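PDB 4Q34: uncharacterized protein from Parabacteroides distasonis, which is of unknown function but belongs to the alpha/beta hydrolase family and probably acts as an esterase. Local coordinates for residues Leu49-Gly54 with Val171-Ser176; Gly56-Thr61 with Leu85-Arg90; Tyr156-Ala161 with Leu186-Asn191; Ala194-Glu199 with Pro241-Tyr246. One frame throughout, in Å; residues are numbered along the deposited sequence.

Contact 1: Leu49-Gly54 with Val171-Ser176; sequences LVFAHG and VFITHS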
# COMPACT_ATOMS: atom_id res chain seq x y z
N LEU A 49 4.71 -12.71 -12.93
CA LEU A 49 3.91 -13.24 -11.84
C LEU A 49 3.05 -12.14 -11.20
O LEU A 49 3.56 -11.08 -10.84
CB LEU A 49 4.82 -13.87 -10.80
CG LEU A 49 5.83 -14.88 -11.29
CD1 LEU A 49 6.63 -15.39 -10.12
CD2 LEU A 49 5.17 -16.03 -12.03
N VAL A 50 1.75 -12.39 -11.07
CA VAL A 50 0.79 -11.50 -10.45
C VAL A 50 0.28 -12.18 -9.19
O VAL A 50 -0.18 -13.32 -9.25
CB VAL A 50 -0.36 -11.19 -11.40
CG1 VAL A 50 -1.39 -10.32 -10.70
CG2 VAL A 50 0.15 -10.57 -12.70
N PHE A 51 0.39 -11.47 -8.06
CA PHE A 51 0.04 -12.03 -6.76
C PHE A 51 -1.22 -11.44 -6.20
O PHE A 51 -1.34 -10.21 -6.11
CB PHE A 51 1.22 -11.81 -5.79
CG PHE A 51 2.46 -12.56 -6.16
CD1 PHE A 51 2.68 -13.85 -5.73
CD2 PHE A 51 3.43 -11.98 -6.92
CE1 PHE A 51 3.82 -14.54 -6.05
CE2 PHE A 51 4.58 -12.66 -7.26
CZ PHE A 51 4.79 -13.95 -6.83
N ALA A 52 -2.15 -12.30 -5.78
CA ALA A 52 -3.44 -11.89 -5.21
C ALA A 52 -3.68 -12.43 -3.79
O ALA A 52 -3.77 -13.64 -3.57
CB ALA A 52 -4.58 -12.38 -6.09
N HIS A 53 -3.85 -11.53 -2.86
CA HIS A 53 -4.11 -11.83 -1.45
C HIS A 53 -5.56 -12.27 -1.21
O HIS A 53 -6.43 -12.20 -2.11
CB HIS A 53 -3.82 -10.56 -0.65
CG HIS A 53 -4.70 -9.42 -1.02
ND1 HIS A 53 -6.00 -9.32 -0.58
CD2 HIS A 53 -4.52 -8.37 -1.87
CE1 HIS A 53 -6.56 -8.24 -1.09
NE2 HIS A 53 -5.68 -7.65 -1.88
N GLY A 54 -5.84 -12.68 0.02
CA GLY A 54 -7.16 -13.06 0.46
C GLY A 54 -7.81 -12.05 1.39
O GLY A 54 -7.46 -10.86 1.41
N VAL A 171 1.23 -15.32 -15.13
CA VAL A 171 0.84 -16.37 -14.22
C VAL A 171 0.21 -15.71 -13.00
O VAL A 171 0.75 -14.73 -12.46
CB VAL A 171 2.08 -17.19 -13.77
CG1 VAL A 171 1.69 -18.23 -12.75
CG2 VAL A 171 2.77 -17.81 -14.96
N PHE A 172 -0.91 -16.29 -12.54
CA PHE A 172 -1.68 -15.74 -11.43
C PHE A 172 -1.42 -16.62 -10.21
O PHE A 172 -1.65 -17.84 -10.27
CB PHE A 172 -3.18 -15.71 -11.76
CG PHE A 172 -4.00 -14.66 -11.02
CD1 PHE A 172 -3.45 -13.66 -10.25
CD2 PHE A 172 -5.39 -14.67 -11.16
CE1 PHE A 172 -4.23 -12.69 -9.64
CE2 PHE A 172 -6.18 -13.71 -10.55
CZ PHE A 172 -5.61 -12.73 -9.76
N ILE A 173 -0.89 -16.00 -9.17
CA ILE A 173 -0.57 -16.69 -7.91
C ILE A 173 -1.52 -16.12 -6.86
O ILE A 173 -1.44 -14.93 -6.57
CB ILE A 173 0.87 -16.45 -7.42
CG1 ILE A 173 1.87 -16.53 -8.60
CG2 ILE A 173 1.23 -17.42 -6.30
CD1 ILE A 173 1.92 -17.89 -9.23
N THR A 174 -2.38 -16.97 -6.29
CA THR A 174 -3.45 -16.53 -5.41
C THR A 174 -3.39 -17.18 -4.05
O THR A 174 -2.71 -18.19 -3.83
CB THR A 174 -4.84 -16.77 -6.03
OG1 THR A 174 -5.15 -18.16 -6.09
CG2 THR A 174 -4.93 -16.15 -7.45
N HIS A 175 -4.13 -16.57 -3.12
CA HIS A 175 -4.23 -17.05 -1.76
C HIS A 175 -5.64 -16.92 -1.19
O HIS A 175 -6.21 -15.85 -1.20
CB HIS A 175 -3.31 -16.19 -0.87
CG HIS A 175 -3.22 -16.68 0.54
ND1 HIS A 175 -3.15 -15.83 1.61
CD2 HIS A 175 -3.14 -17.93 1.05
CE1 HIS A 175 -3.10 -16.52 2.73
NE2 HIS A 175 -3.04 -17.80 2.41
N SER A 176 -6.17 -18.04 -0.67
CA SER A 176 -7.41 -18.06 0.11
C SER A 176 -8.62 -17.54 -0.70
O SER A 176 -8.98 -18.20 -1.66
CB SER A 176 -7.19 -17.37 1.45
OG SER A 176 -8.15 -17.84 2.36
O HOH W 1 -3.76 -13.14 1.90

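Contact 2: Gly56-Thr61 with Leu85-Arg90; sequences GQFSKT and LVDQPR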
# COMPACT_ATOMS: atom_id res chain seq x y z
N GLY A 56 -9.11 -9.74 4.39
CA GLY A 56 -8.48 -9.04 5.52
C GLY A 56 -7.01 -8.70 5.35
O GLY A 56 -6.42 -8.16 6.28
N GLN A 57 -6.41 -9.00 4.19
CA GLN A 57 -4.97 -8.90 3.96
C GLN A 57 -4.75 -7.97 2.77
O GLN A 57 -5.71 -7.55 2.09
CB GLN A 57 -4.41 -10.28 3.63
CG GLN A 57 -4.55 -11.30 4.77
CD GLN A 57 -3.53 -11.13 5.89
OE1 GLN A 57 -2.34 -10.90 5.64
NE2 GLN A 57 -3.97 -11.36 7.12
N PHE A 58 -3.48 -7.74 2.47
CA PHE A 58 -3.13 -6.94 1.29
C PHE A 58 -1.86 -7.50 0.69
O PHE A 58 -1.53 -8.69 0.89
CB PHE A 58 -3.14 -5.42 1.62
CG PHE A 58 -2.09 -4.97 2.61
CD1 PHE A 58 -2.27 -5.12 3.99
CD2 PHE A 58 -0.88 -4.38 2.18
CE1 PHE A 58 -1.32 -4.66 4.92
CE2 PHE A 58 0.06 -3.95 3.11
CZ PHE A 58 -0.12 -4.14 4.47
N SER A 59 -1.18 -6.69 -0.11
CA SER A 59 0.03 -7.14 -0.76
C SER A 59 1.07 -7.69 0.21
O SER A 59 1.91 -8.49 -0.21
CB SER A 59 0.63 -5.98 -1.55
OG SER A 59 0.99 -4.91 -0.71
N LYS A 60 1.07 -7.22 1.46
CA LYS A 60 2.00 -7.69 2.50
C LYS A 60 2.04 -9.22 2.68
O LYS A 60 3.07 -9.76 3.07
CB LYS A 60 1.65 -6.97 3.81
CG LYS A 60 2.50 -7.20 5.03
CD LYS A 60 3.97 -7.13 4.83
CE LYS A 60 4.70 -6.56 6.03
NZ LYS A 60 5.74 -7.45 6.52
N THR A 61 0.95 -9.89 2.32
CA THR A 61 0.90 -11.34 2.21
C THR A 61 2.16 -11.92 1.61
O THR A 61 2.66 -12.91 2.05
CB THR A 61 -0.28 -11.78 1.34
OG1 THR A 61 -1.50 -11.30 1.94
CG2 THR A 61 -0.33 -13.29 1.19
N LEU A 85 2.68 -6.99 -7.41
CA LEU A 85 1.97 -7.15 -6.13
C LEU A 85 0.73 -6.26 -6.16
O LEU A 85 0.83 -5.08 -6.52
CB LEU A 85 2.87 -6.73 -4.95
CG LEU A 85 4.01 -7.66 -4.43
CD1 LEU A 85 4.23 -7.48 -2.94
CD2 LEU A 85 3.77 -9.14 -4.72
N VAL A 86 -0.42 -6.78 -5.71
CA VAL A 86 -1.66 -6.06 -5.89
C VAL A 86 -2.37 -5.88 -4.54
O VAL A 86 -2.36 -6.81 -3.70
CB VAL A 86 -2.58 -6.83 -6.89
CG1 VAL A 86 -3.88 -6.06 -7.11
CG2 VAL A 86 -1.84 -7.11 -8.23
N ASP A 87 -2.99 -4.70 -4.35
CA ASP A 87 -4.05 -4.50 -3.39
C ASP A 87 -5.35 -4.40 -4.22
O ASP A 87 -5.52 -3.52 -5.07
CB ASP A 87 -3.87 -3.24 -2.62
CG ASP A 87 -2.57 -3.21 -1.85
OD1 ASP A 87 -2.09 -4.22 -1.28
OD2 ASP A 87 -2.01 -2.08 -1.75
N GLN A 88 -6.22 -5.38 -4.02
CA GLN A 88 -7.42 -5.51 -4.79
C GLN A 88 -8.34 -4.36 -4.45
O GLN A 88 -8.14 -3.68 -3.46
CB GLN A 88 -8.09 -6.88 -4.53
CG GLN A 88 -8.96 -6.91 -3.29
CD GLN A 88 -9.46 -8.26 -2.85
OE1 GLN A 88 -9.22 -9.30 -3.49
NE2 GLN A 88 -10.18 -8.25 -1.72
N PRO A 89 -9.33 -4.10 -5.33
CA PRO A 89 -10.36 -3.06 -5.06
C PRO A 89 -10.85 -3.09 -3.62
O PRO A 89 -11.12 -4.15 -3.06
CB PRO A 89 -11.48 -3.44 -6.02
CG PRO A 89 -10.76 -4.05 -7.17
CD PRO A 89 -9.75 -4.93 -6.45
N ARG A 90 -10.98 -1.89 -3.06
CA ARG A 90 -11.52 -1.64 -1.71
C ARG A 90 -10.61 -2.09 -0.57
O ARG A 90 -11.07 -2.19 0.55
CB ARG A 90 -12.90 -2.29 -1.55
CG ARG A 90 -13.84 -1.90 -2.67
CD ARG A 90 -15.14 -2.70 -2.68
NE ARG A 90 -16.00 -2.23 -3.75
CZ ARG A 90 -17.14 -2.81 -4.15
NH1 ARG A 90 -17.58 -3.93 -3.55
NH2 ARG A 90 -17.86 -2.26 -5.13
O HOH W 2 0.71 -2.32 -1.44

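Contact 3: Tyr156-Ala161 with Leu186-Asn191; sequences YSDAYA and LLKTRN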
# COMPACT_ATOMS: atom_id res chain seq x y z
N TYR A 156 -13.66 -7.50 -7.83
CA TYR A 156 -12.26 -7.87 -7.61
C TYR A 156 -11.67 -8.46 -8.86
O TYR A 156 -10.57 -8.06 -9.31
CB TYR A 156 -12.16 -8.88 -6.45
CG TYR A 156 -12.62 -8.46 -5.06
CD1 TYR A 156 -12.82 -7.10 -4.70
CD2 TYR A 156 -12.76 -9.41 -4.07
CE1 TYR A 156 -13.20 -6.75 -3.43
CE2 TYR A 156 -13.18 -9.07 -2.79
CZ TYR A 156 -13.38 -7.75 -2.46
OH TYR A 156 -13.71 -7.38 -1.19
N SER A 157 -12.37 -9.40 -9.45
CA SER A 157 -11.83 -10.09 -10.62
C SER A 157 -11.83 -9.15 -11.84
O SER A 157 -10.98 -9.26 -12.72
CB SER A 157 -12.59 -11.39 -10.88
OG SER A 157 -13.95 -11.16 -11.17
N ASP A 158 -12.76 -8.21 -11.92
CA ASP A 158 -12.66 -7.26 -13.01
C ASP A 158 -11.33 -6.49 -13.01
O ASP A 158 -10.78 -6.19 -14.06
CB ASP A 158 -13.80 -6.22 -12.99
CG ASP A 158 -15.12 -6.75 -13.57
OD1 ASP A 158 -15.17 -7.80 -14.20
OD2 ASP A 158 -16.12 -6.04 -13.37
N ALA A 159 -10.86 -6.10 -11.85
CA ALA A 159 -9.63 -5.31 -11.78
C ALA A 159 -8.45 -6.20 -12.13
O ALA A 159 -7.54 -5.79 -12.83
CB ALA A 159 -9.48 -4.67 -10.45
N TYR A 160 -8.44 -7.45 -11.67
CA TYR A 160 -7.33 -8.32 -12.05
C TYR A 160 -7.35 -8.66 -13.55
O TYR A 160 -6.27 -8.73 -14.16
CB TYR A 160 -7.30 -9.60 -11.23
CG TYR A 160 -6.75 -9.43 -9.85
CD1 TYR A 160 -5.36 -9.44 -9.62
CD2 TYR A 160 -7.60 -9.34 -8.72
CE1 TYR A 160 -4.83 -9.32 -8.35
CE2 TYR A 160 -7.07 -9.23 -7.42
CZ TYR A 160 -5.68 -9.24 -7.25
OH TYR A 160 -5.12 -9.12 -5.98
N ALA A 161 -8.53 -8.78 -14.15
CA ALA A 161 -8.61 -8.96 -15.61
C ALA A 161 -8.02 -7.76 -16.35
O ALA A 161 -7.30 -7.95 -17.35
CB ALA A 161 -10.01 -9.22 -16.05
N LEU A 186 -10.15 -15.84 -14.60
CA LEU A 186 -9.87 -16.69 -15.73
C LEU A 186 -10.92 -16.55 -16.86
O LEU A 186 -10.60 -16.66 -18.05
CB LEU A 186 -9.72 -18.16 -15.27
CG LEU A 186 -9.25 -19.16 -16.34
CD1 LEU A 186 -7.80 -18.89 -16.72
CD2 LEU A 186 -9.38 -20.60 -15.87
N LEU A 187 -12.17 -16.27 -16.48
CA LEU A 187 -13.28 -16.19 -17.39
C LEU A 187 -13.36 -14.84 -18.06
O LEU A 187 -14.26 -14.60 -18.88
CB LEU A 187 -14.58 -16.41 -16.61
CG LEU A 187 -14.62 -17.72 -15.79
CD1 LEU A 187 -15.99 -17.78 -15.14
CD2 LEU A 187 -14.40 -18.92 -16.69
N LYS A 188 -12.42 -13.94 -17.73
CA LYS A 188 -12.47 -12.53 -18.13
C LYS A 188 -11.28 -12.01 -18.89
O LYS A 188 -11.26 -10.84 -19.25
CB LYS A 188 -12.55 -11.64 -16.88
CG LYS A 188 -13.79 -11.85 -16.11
CD LYS A 188 -13.85 -10.91 -14.93
CE LYS A 188 -15.22 -11.10 -14.37
NZ LYS A 188 -15.56 -10.16 -13.31
N THR A 189 -10.28 -12.85 -19.09
CA THR A 189 -9.07 -12.45 -19.78
C THR A 189 -8.50 -13.66 -20.49
O THR A 189 -8.70 -14.78 -20.04
CB THR A 189 -8.05 -11.83 -18.82
OG1 THR A 189 -6.88 -11.45 -19.55
CG2 THR A 189 -7.58 -12.83 -17.76
N ARG A 190 -7.83 -13.40 -21.62
CA ARG A 190 -7.05 -14.39 -22.35
C ARG A 190 -5.64 -14.56 -21.80
O ARG A 190 -4.97 -15.54 -22.10
CB ARG A 190 -6.94 -13.98 -23.83
CG ARG A 190 -8.21 -14.20 -24.64
CD ARG A 190 -8.36 -15.65 -25.13
NE ARG A 190 -7.49 -15.95 -26.26
CZ ARG A 190 -7.38 -17.15 -26.81
NH1 ARG A 190 -8.09 -18.16 -26.32
NH2 ARG A 190 -6.58 -17.35 -27.83
N ASN A 191 -5.22 -13.63 -20.94
CA ASN A 191 -3.83 -13.47 -20.58
C ASN A 191 -3.38 -14.18 -19.28
O ASN A 191 -2.30 -13.91 -18.76
CB ASN A 191 -3.50 -12.01 -20.51
CG ASN A 191 -3.24 -11.43 -21.89
OD1 ASN A 191 -3.12 -12.18 -22.87
ND2 ASN A 191 -3.06 -10.12 -21.96

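Contact 4: Ala194-Glu199 with Pro241-Tyr246; sequences AIASYE and PIVIYY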
# COMPACT_ATOMS: atom_id res chain seq x y z
N ALA A 194 -1.63 -19.65 -16.41
CA ALA A 194 -1.57 -20.67 -15.36
C ALA A 194 -1.96 -20.01 -14.07
O ALA A 194 -1.85 -18.79 -13.90
CB ALA A 194 -0.18 -21.31 -15.23
N ILE A 195 -2.40 -20.84 -13.14
CA ILE A 195 -2.79 -20.36 -11.82
C ILE A 195 -2.19 -21.30 -10.77
O ILE A 195 -2.40 -22.51 -10.89
CB ILE A 195 -4.31 -20.35 -11.61
CG1 ILE A 195 -5.02 -19.45 -12.61
CG2 ILE A 195 -4.65 -19.91 -10.19
CD1 ILE A 195 -6.52 -19.60 -12.64
N ALA A 196 -1.49 -20.71 -9.81
CA ALA A 196 -1.07 -21.41 -8.59
C ALA A 196 -1.81 -20.78 -7.43
O ALA A 196 -1.73 -19.55 -7.23
CB ALA A 196 0.43 -21.28 -8.36
N SER A 197 -2.44 -21.60 -6.61
CA SER A 197 -3.21 -21.10 -5.49
C SER A 197 -2.82 -21.74 -4.18
O SER A 197 -2.78 -23.00 -4.07
CB SER A 197 -4.72 -21.28 -5.75
OG SER A 197 -5.49 -20.58 -4.78
N TYR A 198 -2.55 -20.89 -3.18
CA TYR A 198 -2.25 -21.34 -1.84
C TYR A 198 -3.53 -21.35 -1.00
O TYR A 198 -4.19 -20.30 -0.86
CB TYR A 198 -1.18 -20.47 -1.15
CG TYR A 198 0.16 -20.66 -1.80
CD1 TYR A 198 1.00 -21.69 -1.40
CD2 TYR A 198 0.50 -19.91 -2.87
CE1 TYR A 198 2.19 -21.93 -2.07
CE2 TYR A 198 1.67 -20.11 -3.55
CZ TYR A 198 2.54 -21.13 -3.14
OH TYR A 198 3.71 -21.38 -3.82
N GLU A 199 -3.91 -22.53 -0.52
CA GLU A 199 -5.08 -22.68 0.35
C GLU A 199 -6.30 -21.88 -0.11
O GLU A 199 -6.84 -21.08 0.65
CB GLU A 199 -4.74 -22.32 1.80
CG GLU A 199 -3.62 -23.19 2.35
CD GLU A 199 -3.84 -23.74 3.74
OE1 GLU A 199 -4.69 -23.20 4.48
OE2 GLU A 199 -3.12 -24.71 4.13
N PRO A 241 -2.78 -24.82 -16.99
CA PRO A 241 -2.35 -25.57 -15.81
C PRO A 241 -2.66 -24.88 -14.50
O PRO A 241 -2.52 -23.66 -14.36
CB PRO A 241 -0.81 -25.67 -15.96
CG PRO A 241 -0.46 -24.91 -17.16
CD PRO A 241 -1.67 -24.31 -17.81
N ILE A 242 -3.13 -25.67 -13.53
CA ILE A 242 -3.45 -25.17 -12.22
C ILE A 242 -2.78 -26.04 -11.15
O ILE A 242 -2.79 -27.26 -11.28
CB ILE A 242 -4.97 -25.17 -12.00
CG1 ILE A 242 -5.65 -24.24 -13.00
CG2 ILE A 242 -5.33 -24.77 -10.58
CD1 ILE A 242 -7.17 -24.30 -13.02
N VAL A 243 -2.17 -25.39 -10.17
CA VAL A 243 -1.64 -26.09 -8.98
C VAL A 243 -2.26 -25.45 -7.72
O VAL A 243 -2.43 -24.26 -7.64
CB VAL A 243 -0.08 -26.16 -8.96
CG1 VAL A 243 0.54 -24.77 -8.79
CG2 VAL A 243 0.42 -27.05 -7.82
N ILE A 244 -2.56 -26.29 -6.74
CA ILE A 244 -3.17 -25.88 -5.49
C ILE A 244 -2.34 -26.48 -4.36
O ILE A 244 -2.05 -27.67 -4.41
CB ILE A 244 -4.61 -26.38 -5.43
CG1 ILE A 244 -5.46 -25.62 -6.47
CG2 ILE A 244 -5.22 -26.17 -4.05
CD1 ILE A 244 -6.72 -26.36 -6.84
N TYR A 245 -1.95 -25.64 -3.37
CA TYR A 245 -1.16 -26.09 -2.21
C TYR A 245 -1.93 -25.93 -0.91
O TYR A 245 -2.57 -24.90 -0.68
CB TYR A 245 0.17 -25.31 -2.09
CG TYR A 245 1.07 -25.38 -3.29
CD1 TYR A 245 1.92 -26.45 -3.48
CD2 TYR A 245 1.07 -24.36 -4.23
CE1 TYR A 245 2.75 -26.53 -4.59
CE2 TYR A 245 1.92 -24.41 -5.33
CZ TYR A 245 2.75 -25.51 -5.51
OH TYR A 245 3.59 -25.53 -6.61
N TYR A 246 -1.89 -26.95 -0.05
CA TYR A 246 -2.38 -26.87 1.31
C TYR A 246 -1.29 -27.26 2.28
O TYR A 246 -0.53 -28.21 2.05
CB TYR A 246 -3.65 -27.76 1.56
CG TYR A 246 -4.90 -27.16 0.97
CD1 TYR A 246 -5.68 -26.28 1.69
CD2 TYR A 246 -5.29 -27.47 -0.32
CE1 TYR A 246 -6.81 -25.68 1.12
CE2 TYR A 246 -6.42 -26.87 -0.90
CZ TYR A 246 -7.15 -25.99 -0.19
OH TYR A 246 -8.26 -25.41 -0.76

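Contact 1: Leu49-Gly54 with Val171-Ser176
Phe-172 holds CG anti to its backbone N (chi1 -154°), and Phe-51, facing the opposite side of the sheet, holds CG anti to its carbonyl carbon (chi1 -66°). The Phe-172 ring reaches across with CE1, 3.6 Å from Ala-52 CB, and the same rim atom touches Val-50 CG1. The carbonyl of Val-50 lies at the ring's edge, in its plane, while Thr-174 CG2 sits over the centre of one face. On the other side Phe-51 CD1 packs 3.6 Å from Ile-173 CB, and Leu-49 CD2 settles beside Val-171 CB. The two parallel strands join through alternating backbone bonds, Ile-173 N to Val-50 O and Ala-52 N to Ile-173 O, both of 2.8 Å and nearly straight. The last, from His-175 N to Ala-52 O, is weak because it is bent, though 3.0 Å long. Beyond it a water takes over, accepting from Gly-54 N and lying 2.8 Å from His-175 ND1, while His-175 NE2 is bonded to His-298 O. Tyr-160 and Phe-164 of helix 153-167 also meet the Phe-172 ring, and an alanine in place of Phe-172 would probably open a gap between that helix and the sheet, leaving Val-50, Ala-52 and Thr-174 without their aromatic partner. The chemistry is apolar along the strands and polar at their C-terminal ends, where the sharp turn at Ser-176 (phi 61°), between strand 170-175 and helix 178-185, is consistent with the nucleophile elbow of an alpha/beta hydrolase; His-298 is its probable histidine partner.

Contact 2: Gly56-Thr61 with Leu85-Arg90
Asp-87 OD1 accepts the backbone N-H of Ser-59 at 2.9 Å, in a bond that reaches the oxygen nearly along its C-O axis with an angle of 157° at the hydrogen. CG of Asp-87 lies anti to the carbonyl carbon, beside the backbone N (chi1 -59°), and OD1 comes nearer the loop from there. The same oxygen touches Phe-58 CB at 3.3 Å and lies in the plane of the Phe-58 ring, at the edge near CD2; ring and carboxylate planes are turned 64° from each other. A water lies 2.7 Å from Ser-59 OG and equally close to Asp-87 OD2, spanning the two side chains, and Ser-59 OG has a further partner in Glu-63. Just before Ser-59 in the chain, Phe-58 O accepts twice, from Thr-61 N and Thr-61 OG1. Lys-60 CB covers one face of the Phe-58 ring toward its rim, and Tyr-35 of the second subunit meets this ring edge-to-face, so the contact reaches into the interface between the two subunits. A buried carboxylate at the end of strand 83-87 therefore fixes the start of the 3-10 turn that follows strand 49-52. These strands are parallel neighbours, and the loop after strand 49-52 is where alpha/beta hydrolases commonly build part of the oxyanion hole.

Contact 3: Tyr156-Ala161 with Leu186-Asn191
Lys-188 runs from the loop toward helix 153-167, meeting Ala-161 first: its CB lies 3.6 Å from Ala-161 CB. From there CG is anti to the carbonyl carbon (chi1 -64°) and the rest of the chain is extended, which carries the amino group along the helix surface. CD comes 3.5 Å from Asp-158 OD1, and CE is 3.3 Å from Asp-158 OD1 and 3.4 Å from Ser-157 OG. At the tip, NZ donates to Ser-157 OG at 2.9 Å and forms a salt bridge with Asp-158 OD1 at 2.6 Å. The ammonium approaches from above the carboxylate, 52° out of its plane, and the two side chains cross at about a right angle. Ser-157 OG also bonds to Phe-153 O, one turn back. A methionine in place of Lys-188 would probably leave Asp-158 without its countercharge and Ser-157 OG without the N-H of this lysine. Next along the loop, Thr-189 OG1 accepts from Asn-191 N at 3.1 Å, closing an ST turn, and is bonded to Asp-165 as well. The loop leaves helix 178-185 and leads into strand 192-198; the contact thus ties this connection to helix 153-167, whose Tyr-160 packs on helix 178-185.

Contact 4: Ala194-Glu199 with Pro241-Tyr246
Ala-194 to Glu-199 and Pro-241 to Tyr-246 are joined by five alternating backbone hydrogen bonds, the shortest from Glu-199 N to Tyr-245 O at 2.7 Å, and within them strands 194-198 and 242-246 run parallel, their axes 4.7 Å apart at an angle of 8°. On one face Ala-196 CB nestles 3.5 Å from Val-243 CG1, which chi1 of 67° places between its own backbone N and carbonyl carbon. Farther along this face the side chains of Tyr-198 and Tyr-245 lie side by side and point the same way. Their ring planes are 18° apart but slid past each other, the centroids 5.0 Å apart, so overlap is slight: Tyr-245 CD2 sits over the face of Tyr-198, 3.4 Å from its CE1. Past the strand end, Glu-199 CA makes a CH-pi contact over the face of Tyr-246, 4.0 Å from the ring centroid. The Glu-199 chain bends at chi2, and CD comes 3.7 Å from Tyr-246 CD1. Its OE2 is bonded to Gly-247 N, while OE1 makes a salt bridge with Arg-117 and bonds to His-298 ND1; the latter is consistent with the acid of a catalytic triad, a role that is inferred. Strand 192-198 lies between strands 170-175 and 242-246. Helix 306-319 covers the face bearing Ala-196, Tyr-198 and Val-243, and helix 257-277 packs against Ile-244 and Tyr-246.

From the N terminus, strand 49-52 opens the long loop that contact 1 closes at strand 170-175, and contact 2, joining residues 56-61 to 85-90, falls wholly within it. Contact 3 starts inside that loop, on helix 153-167, but ends after it at residues 186-191, so contacts 1 and 3 cross. Contact 4 comes last, in series with the others, its first strand beginning directly after contact 3 ends. Contacts 1 and 4 join strands of one sheet, and contact 2 reaches it through strand 83-87. Contact 3 binds helix 153-167, packed on one face of that sheet, to the connection entering strand 192-198. Probable hydrogen bonds link contacts 1 and 2 (His-53 NE2, Gln-88 N) and 1 and 4 (Thr-174 OG1, Ser-197 OG).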